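Local coordinates for protein HTH-type transcriptional repressor NemR (Escherichia coli, PDB 4YZE) that represses transcription of the nemRA-gloA operon by binding the NemR box, and takes part in the response to electrophiles and reactive chlorine species such as bleach, at residues Y69-T74 with G134-L138; L139-E144 with P158-A162. The protein carries 5 engineered substitutions. All blocks are in the same frame, centred on the assembly; numbering follows the deposited sequence.

Contact 1. Residues Y69-T74 with G134-L138; sequences YHQRLT and GVIAL
Leu138 lays its CD1 methyl over one face of the His70 imidazole, 3.6 Å from the ring centroid and 21° off the normal, a CH-pi contact. Both segments are regular alpha-helix and run nearly parallel, 11° apart, with axes 10.1 Å from each other; His70 lies level with Val135 (CA to CA 6.5 Å) and Thr74 with Leu138 (CA to CA 6.8 Å). A t rotamer carries the His70 ring across the gap, where CE1 reaches 3.6 Å from Gly134 O near the ring plane. Gly134 allows this approach: a CB there would come within 3.1 Å of His70 ND1. Leu138, in the mt rotamer, also places CD1 3.7 Å from Leu73 CD1 and 3.5 Å from Thr74 OG1. Val135 (t) sends CG1 to 3.8 Å from Leu73 CD1 and CG2 to 3.6 Å from Tyr69 CE2, at the edge of the ring. Tyr91 of helix 84-97 packs on Tyr69, Leu73 and Val135. Helix 54-79 is thereby joined to helix 122-148 of the TetR-type regulatory domain, and the Tyr69 side chain lies about 6 Å from that of Cys108, central to the response to reactive chlorine species. No hydrogen bond crosses between the segments; Thr74 OG1 donates to His70 O (2.7 Å) within its own helix, so the contact rests on apolar packing and the imidazole face.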
ATOM      1  N   TYR A  69      15.737  -2.940 -10.478  1.00 51.53           N
ATOM      2  CA  TYR A  69      14.594  -3.803 -10.162  1.00 50.79           C
ATOM      3  C   TYR A  69      13.903  -4.288 -11.433  1.00 46.62           C
ATOM      4  O   TYR A  69      13.434  -5.424 -11.507  1.00 44.55           O
ATOM      5  CB  TYR A  69      13.576  -3.062  -9.288  1.00 44.92           C
ATOM      6  CG  TYR A  69      12.438  -3.934  -8.784  1.00 46.23           C
ATOM      7  CD1 TYR A  69      12.598  -4.756  -7.669  1.00 57.13           C
ATOM      8  CD2 TYR A  69      11.208  -3.943  -9.418  1.00 49.75           C
ATOM      9  CE1 TYR A  69      11.558  -5.559  -7.209  1.00 51.17           C
ATOM     10  CE2 TYR A  69      10.164  -4.748  -8.967  1.00 42.84           C
ATOM     11  CZ  TYR A  69      10.344  -5.544  -7.870  1.00 48.50           C
ATOM     12  OH  TYR A  69       9.301  -6.322  -7.428  1.00 54.28           O
ATOM     13  N   HIS A  70      13.824  -3.407 -12.422  1.00 44.72           N
ATOM     14  CA  HIS A  70      13.201  -3.750 -13.694  1.00 51.88           C
ATOM     15  C   HIS A  70      13.991  -4.881 -14.361  1.00 53.20           C
ATOM     16  O   HIS A  70      13.403  -5.785 -14.956  1.00 46.03           O
ATOM     17  CB  HIS A  70      13.128  -2.518 -14.598  1.00 49.88           C
ATOM     18  CG  HIS A  70      12.403  -2.748 -15.890  1.00 61.98           C
ATOM     19  ND1 HIS A  70      11.038  -2.593 -16.019  1.00 59.97           N
ATOM     20  CD2 HIS A  70      12.858  -3.103 -17.116  1.00 62.34           C
ATOM     21  CE1 HIS A  70      10.684  -2.841 -17.268  1.00 60.13           C
ATOM     22  NE2 HIS A  70      11.771  -3.159 -17.953  1.00 59.03           N
ATOM     23  N   GLN A  71      15.316  -4.830 -14.230  1.00 50.83           N
ATOM     24  CA  GLN A  71      16.195  -5.817 -14.850  1.00 57.10           C
ATOM     25  C   GLN A  71      16.055  -7.160 -14.136  1.00 54.51           C
ATOM     26  O   GLN A  71      15.838  -8.187 -14.786  1.00 50.71           O
ATOM     27  CB  GLN A  71      17.653  -5.331 -14.832  1.00 60.23           C
ATOM     28  CG  GLN A  71      18.588  -6.057 -15.804  1.00 69.90           C
ATOM     29  CD  GLN A  71      18.182  -5.886 -17.268  1.00 78.51           C
ATOM     30  OE1 GLN A  71      17.539  -6.760 -17.852  1.00 77.24           O
ATOM     31  NE2 GLN A  71      18.561  -4.756 -17.866  1.00 81.48           N
ATOM     32  N   ARG A  72      16.161  -7.151 -12.804  1.00 46.71           N
ATOM     33  CA  ARG A  72      15.929  -8.373 -12.032  1.00 51.89           C
ATOM     34  C   ARG A  72      14.604  -9.035 -12.421  1.00 47.39           C
ATOM     35  O   ARG A  72      14.560 -10.229 -12.723  1.00 51.79           O
ATOM     36  CB  ARG A  72      15.923  -8.086 -10.533  1.00 57.08           C
ATOM     37  CG  ARG A  72      17.290  -8.015  -9.887  1.00 66.34           C
ATOM     38  CD  ARG A  72      17.172  -8.099  -8.363  1.00 73.21           C
ATOM     39  NE  ARG A  72      16.416  -6.978  -7.802  1.00 75.38           N
ATOM     40  CZ  ARG A  72      16.919  -5.758  -7.617  1.00 70.54           C
ATOM     41  NH1 ARG A  72      18.174  -5.492  -7.961  1.00 68.31           N
ATOM     42  NH2 ARG A  72      16.170  -4.797  -7.093  1.00 62.85           N
ATOM     43  N   LEU A  73      13.533  -8.247 -12.421  1.00 39.04           N
ATOM     44  CA  LEU A  73      12.200  -8.732 -12.761  1.00 41.55           C
ATOM     45  C   LEU A  73      12.153  -9.273 -14.199  1.00 47.22           C
ATOM     46  O   LEU A  73      11.493 -10.274 -14.456  1.00 47.49           O
ATOM     47  CB  LEU A  73      11.179  -7.607 -12.597  1.00 46.13           C
ATOM     48  CG  LEU A  73       9.761  -7.939 -12.111  1.00 52.68           C
ATOM     49  CD1 LEU A  73       8.718  -7.116 -12.843  1.00 47.64           C
ATOM     50  CD2 LEU A  73       9.426  -9.426 -12.171  1.00 42.85           C
ATOM     51  N   THR A  74      12.849  -8.610 -15.124  1.00 44.28           N
ATOM     52  CA  THR A  74      12.908  -9.064 -16.511  1.00 51.44           C
ATOM     53  C   THR A  74      13.538 -10.452 -16.597  1.00 54.93           C
ATOM     54  O   THR A  74      13.008 -11.338 -17.264  1.00 51.03           O
ATOM     55  CB  THR A  74      13.711  -8.109 -17.414  1.00 55.69           C
ATOM     56  OG1 THR A  74      13.124  -6.805 -17.394  1.00 55.32           O
ATOM     57  CG2 THR A  74      13.708  -8.629 -18.856  1.00 60.69           C
ATOM     58  N   GLY A 134       6.598   0.198 -15.354  1.00 36.53           N
ATOM     59  CA  GLY A 134       7.555  -0.803 -15.799  1.00 36.74           C
ATOM     60  C   GLY A 134       7.267  -2.195 -15.241  1.00 43.94           C
ATOM     61  O   GLY A 134       7.341  -3.189 -15.972  1.00 42.81           O
ATOM     62  N   VAL A 135       6.943  -2.291 -13.953  1.00 37.09           N
ATOM     63  CA  VAL A 135       6.696  -3.613 -13.367  1.00 33.97           C
ATOM     64  C   VAL A 135       5.433  -4.213 -13.977  1.00 45.15           C
ATOM     65  O   VAL A 135       5.393  -5.380 -14.351  1.00 41.82           O
ATOM     66  CB  VAL A 135       6.532  -3.557 -11.835  1.00 37.74           C
ATOM     67  CG1 VAL A 135       6.067  -4.924 -11.270  1.00 33.01           C
ATOM     68  CG2 VAL A 135       7.838  -3.098 -11.143  1.00 36.86           C
ATOM     69  N   ILE A 136       4.402  -3.387 -14.063  1.00 33.53           N
ATOM     70  CA  ILE A 136       3.116  -3.806 -14.557  1.00 40.71           C
ATOM     71  C   ILE A 136       3.248  -4.300 -15.995  1.00 44.50           C
ATOM     72  O   ILE A 136       2.695  -5.336 -16.353  1.00 34.89           O
ATOM     73  CB  ILE A 136       2.106  -2.654 -14.467  1.00 39.49           C
ATOM     74  CG1 ILE A 136       1.771  -2.389 -12.986  1.00 40.17           C
ATOM     75  CG2 ILE A 136       0.855  -2.990 -15.263  1.00 33.99           C
ATOM     76  CD1 ILE A 136       1.063  -1.058 -12.729  1.00 33.75           C
ATOM     77  N   ALA A 137       4.009  -3.579 -16.807  1.00 35.16           N
ATOM     78  CA  ALA A 137       4.164  -3.958 -18.210  1.00 50.49           C
ATOM     79  C   ALA A 137       4.920  -5.286 -18.335  1.00 45.03           C
ATOM     80  O   ALA A 137       4.615  -6.075 -19.211  1.00 37.44           O
ATOM     81  CB  ALA A 137       4.836  -2.837 -19.030  1.00 37.76           C
ATOM     82  N   LEU A 138       5.872  -5.556 -17.445  1.00 37.55           N
ATOM     83  CA  LEU A 138       6.553  -6.849 -17.479  1.00 42.27           C
ATOM     84  C   LEU A 138       5.608  -8.011 -17.121  1.00 44.96           C
ATOM     85  O   LEU A 138       5.621  -9.066 -17.783  1.00 41.98           O
ATOM     86  CB  LEU A 138       7.781  -6.848 -16.573  1.00 44.55           C
ATOM     87  CG  LEU A 138       8.992  -6.084 -17.113  1.00 50.44           C
ATOM     88  CD1 LEU A 138      10.062  -5.949 -16.039  1.00 43.97           C
ATOM     89  CD2 LEU A 138       9.554  -6.773 -18.363  1.00 48.95           C
TER

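Contact 2. Residues L139-E144 with P158-A162; sequences LSQALE and PLQQA
Pro158, at the start of helix 158-179, has its CA-to-CB bond pointing toward helical segment 139-144: CG lies 3.3 Å from Glu144 OE2, CB 3.5 Å from Ser140 OG, and O 3.6 Å from Leu143 CD1. Leu159 points away overall, yet its N is 3.2 Å from Ser140 OG, at an angle too poor for a hydrogen bond. Gln161 (t) brings CG to 3.8 Å from Leu143 CD1. Ala162 sits at the closest backbone approach, CA 4.9 Å from Ser140 CA; its CB is 3.5 Å from Ser140 N, 4.0 Å from Leu139 CB and 4.1 Å from CD1 of Leu143, an mt rotamer. Small Ser140 and Ala162 let the axes close to 8.1 Å, crossing at 126°. This is packing of consecutive helices in the TetR-like C-terminal domain, away from the Cys108 site. Ile88 and Tyr91 of helix 84-97 pack on helix 122-148 here, Phe154 and Ile196 adjoin Leu143, and Gln160 O accepts a hydrogen bond from Asn187 ND2 of the second subunit beside helix 158-179.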
ATOM      1  N   LEU A 139       4.799  -7.810 -16.080  1.00 38.21           N
ATOM      2  CA  LEU A 139       3.825  -8.808 -15.644  1.00 36.86           C
ATOM      3  C   LEU A 139       2.789  -9.060 -16.740  1.00 35.14           C
ATOM      4  O   LEU A 139       2.374 -10.200 -16.970  1.00 36.75           O
ATOM      5  CB  LEU A 139       3.129  -8.347 -14.359  1.00 35.76           C
ATOM      6  CG  LEU A 139       3.991  -8.279 -13.097  1.00 38.03           C
ATOM      7  CD1 LEU A 139       3.265  -7.541 -11.973  1.00 35.84           C
ATOM      8  CD2 LEU A 139       4.398  -9.665 -12.642  1.00 39.12           C
ATOM      9  N   SER A 140       2.386  -7.988 -17.410  1.00 35.31           N
ATOM     10  CA  SER A 140       1.419  -8.047 -18.500  1.00 36.23           C
ATOM     11  C   SER A 140       1.947  -8.870 -19.664  1.00 49.13           C
ATOM     12  O   SER A 140       1.216  -9.694 -20.223  1.00 38.61           O
ATOM     13  CB  SER A 140       1.098  -6.643 -18.997  1.00 36.53           C
ATOM     14  OG  SER A 140       0.011  -6.681 -19.888  1.00 42.28           O
ATOM     15  N   GLN A 141       3.208  -8.647 -20.029  1.00 42.87           N
ATOM     16  CA  GLN A 141       3.802  -9.387 -21.134  1.00 46.86           C
ATOM     17  C   GLN A 141       3.890 -10.881 -20.782  1.00 48.59           C
ATOM     18  O   GLN A 141       3.621 -11.747 -21.633  1.00 46.39           O
ATOM     19  CB  GLN A 141       5.173  -8.810 -21.495  1.00 51.24           C
ATOM     20  CG  GLN A 141       5.765  -9.375 -22.779  1.00 59.74           C
ATOM     21  CD  GLN A 141       4.861  -9.169 -24.002  1.00 76.10           C
ATOM     22  OE1 GLN A 141       4.687  -8.040 -24.473  1.00 84.24           O
ATOM     23  NE2 GLN A 141       4.282 -10.265 -24.521  1.00 69.61           N
ATOM     24  N   ALA A 142       4.233 -11.175 -19.522  1.00 45.59           N
ATOM     25  CA  ALA A 142       4.317 -12.563 -19.048  1.00 41.20           C
ATOM     26  C   ALA A 142       2.966 -13.251 -19.152  1.00 41.94           C
ATOM     27  O   ALA A 142       2.884 -14.416 -19.563  1.00 41.29           O
ATOM     28  CB  ALA A 142       4.825 -12.623 -17.599  1.00 39.87           C
ATOM     29  N   LEU A 143       1.909 -12.542 -18.760  1.00 38.64           N
ATOM     30  CA  LEU A 143       0.568 -13.106 -18.823  1.00 45.64           C
ATOM     31  C   LEU A 143       0.182 -13.428 -20.273  1.00 51.16           C
ATOM     32  O   LEU A 143      -0.370 -14.495 -20.545  1.00 47.77           O
ATOM     33  CB  LEU A 143      -0.459 -12.176 -18.177  1.00 37.66           C
ATOM     34  CG  LEU A 143      -0.319 -12.008 -16.652  1.00 43.63           C
ATOM     35  CD1 LEU A 143      -1.013 -10.742 -16.203  1.00 35.35           C
ATOM     36  CD2 LEU A 143      -0.870 -13.218 -15.891  1.00 39.14           C
ATOM     37  N   GLU A 144       0.481 -12.506 -21.187  1.00 41.27           N
ATOM     38  CA  GLU A 144       0.128 -12.667 -22.597  1.00 47.79           C
ATOM     39  C   GLU A 144       0.906 -13.842 -23.197  1.00 45.26           C
ATOM     40  O   GLU A 144       0.319 -14.712 -23.843  1.00 46.98           O
ATOM     41  CB  GLU A 144       0.397 -11.368 -23.363  1.00 43.76           C
ATOM     42  CG  GLU A 144       0.176 -11.446 -24.866  1.00 46.35           C
ATOM     43  CD  GLU A 144      -1.274 -11.683 -25.245  1.00 61.26           C
ATOM     44  OE1 GLU A 144      -1.527 -12.075 -26.408  1.00 64.76           O
ATOM     45  OE2 GLU A 144      -2.163 -11.473 -24.394  1.00 54.31           O
ATOM     46  N   PRO A 158      -4.652  -8.763 -20.283  1.00 41.42           N
ATOM     47  CA  PRO A 158      -3.357  -8.913 -19.603  1.00 39.48           C
ATOM     48  C   PRO A 158      -3.002  -7.689 -18.758  1.00 41.49           C
ATOM     49  O   PRO A 158      -2.586  -7.828 -17.591  1.00 35.38           O
ATOM     50  CB  PRO A 158      -2.366  -9.027 -20.765  1.00 40.89           C
ATOM     51  CG  PRO A 158      -3.162  -9.504 -21.933  1.00 44.63           C
ATOM     52  CD  PRO A 158      -4.556  -8.970 -21.747  1.00 39.73           C
ATOM     53  N   LEU A 159      -3.166  -6.500 -19.335  1.00 35.79           N
ATOM     54  CA  LEU A 159      -2.819  -5.268 -18.611  1.00 42.05           C
ATOM     55  C   LEU A 159      -3.688  -5.105 -17.378  1.00 37.60           C
ATOM     56  O   LEU A 159      -3.181  -4.863 -16.277  1.00 34.98           O
ATOM     57  CB  LEU A 159      -2.946  -4.029 -19.513  1.00 42.85           C
ATOM     58  CG  LEU A 159      -2.369  -2.744 -18.901  1.00 48.87           C
ATOM     59  CD1 LEU A 159      -0.895  -2.935 -18.527  1.00 47.13           C
ATOM     60  CD2 LEU A 159      -2.540  -1.546 -19.828  1.00 51.43           C
ATOM     61  N   GLN A 160      -4.998  -5.244 -17.562  1.00 34.42           N
ATOM     62  CA  GLN A 160      -5.929  -5.215 -16.439  1.00 40.17           C
ATOM     63  C   GLN A 160      -5.492  -6.211 -15.363  1.00 41.98           C
ATOM     64  O   GLN A 160      -5.382  -5.866 -14.182  1.00 45.47           O
ATOM     65  CB  GLN A 160      -7.346  -5.544 -16.920  1.00 35.10           C
ATOM     66  N   GLN A 161      -5.199  -7.438 -15.774  1.00 39.64           N
ATOM     67  CA  GLN A 161      -4.852  -8.453 -14.789  1.00 36.35           C
ATOM     68  C   GLN A 161      -3.497  -8.134 -14.189  1.00 37.04           C
ATOM     69  O   GLN A 161      -3.295  -8.341 -12.998  1.00 28.74           O
ATOM     70  CB  GLN A 161      -4.886  -9.871 -15.388  1.00 31.90           C
ATOM     71  CG  GLN A 161      -4.385 -10.953 -14.431  1.00 36.12           C
ATOM     72  CD  GLN A 161      -5.237 -11.080 -13.168  1.00 46.16           C
ATOM     73  OE1 GLN A 161      -4.803 -10.734 -12.056  1.00 41.45           O
ATOM     74  NE2 GLN A 161      -6.450 -11.579 -13.334  1.00 45.66           N
ATOM     75  N   ALA A 162      -2.573  -7.616 -14.996  1.00 35.75           N
ATOM     76  CA  ALA A 162      -1.260  -7.236 -14.455  1.00 40.03           C
ATOM     77  C   ALA A 162      -1.359  -6.147 -13.383  1.00 38.38           C
ATOM     78  O   ALA A 162      -0.599  -6.152 -12.423  1.00 31.41           O
ATOM     79  CB  ALA A 162      -0.313  -6.789 -15.569  1.00 31.11           C
TER

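Helix 122-148 carries one segment of each contact, and the two follow in series along the chain: in contact 1 helix 122-148 returns to helix 54-79 after 59 intervening residues, whereas contact 2 closes the short connection to helix 158-179. Their centres are 12 Å apart. They meet through Ile136, whose O is 3.4 Å from Ala162 CB and whose CG2 is 3.7 Å from Leu159 CD1. Helix 122-148 thus lies between its two partners, nearly parallel to one and steeply crossed with the other. It packs both against helix 54-79, which follows the predicted helix-turn-helix DNA-binding motif, and against a helix that touches the second subunit.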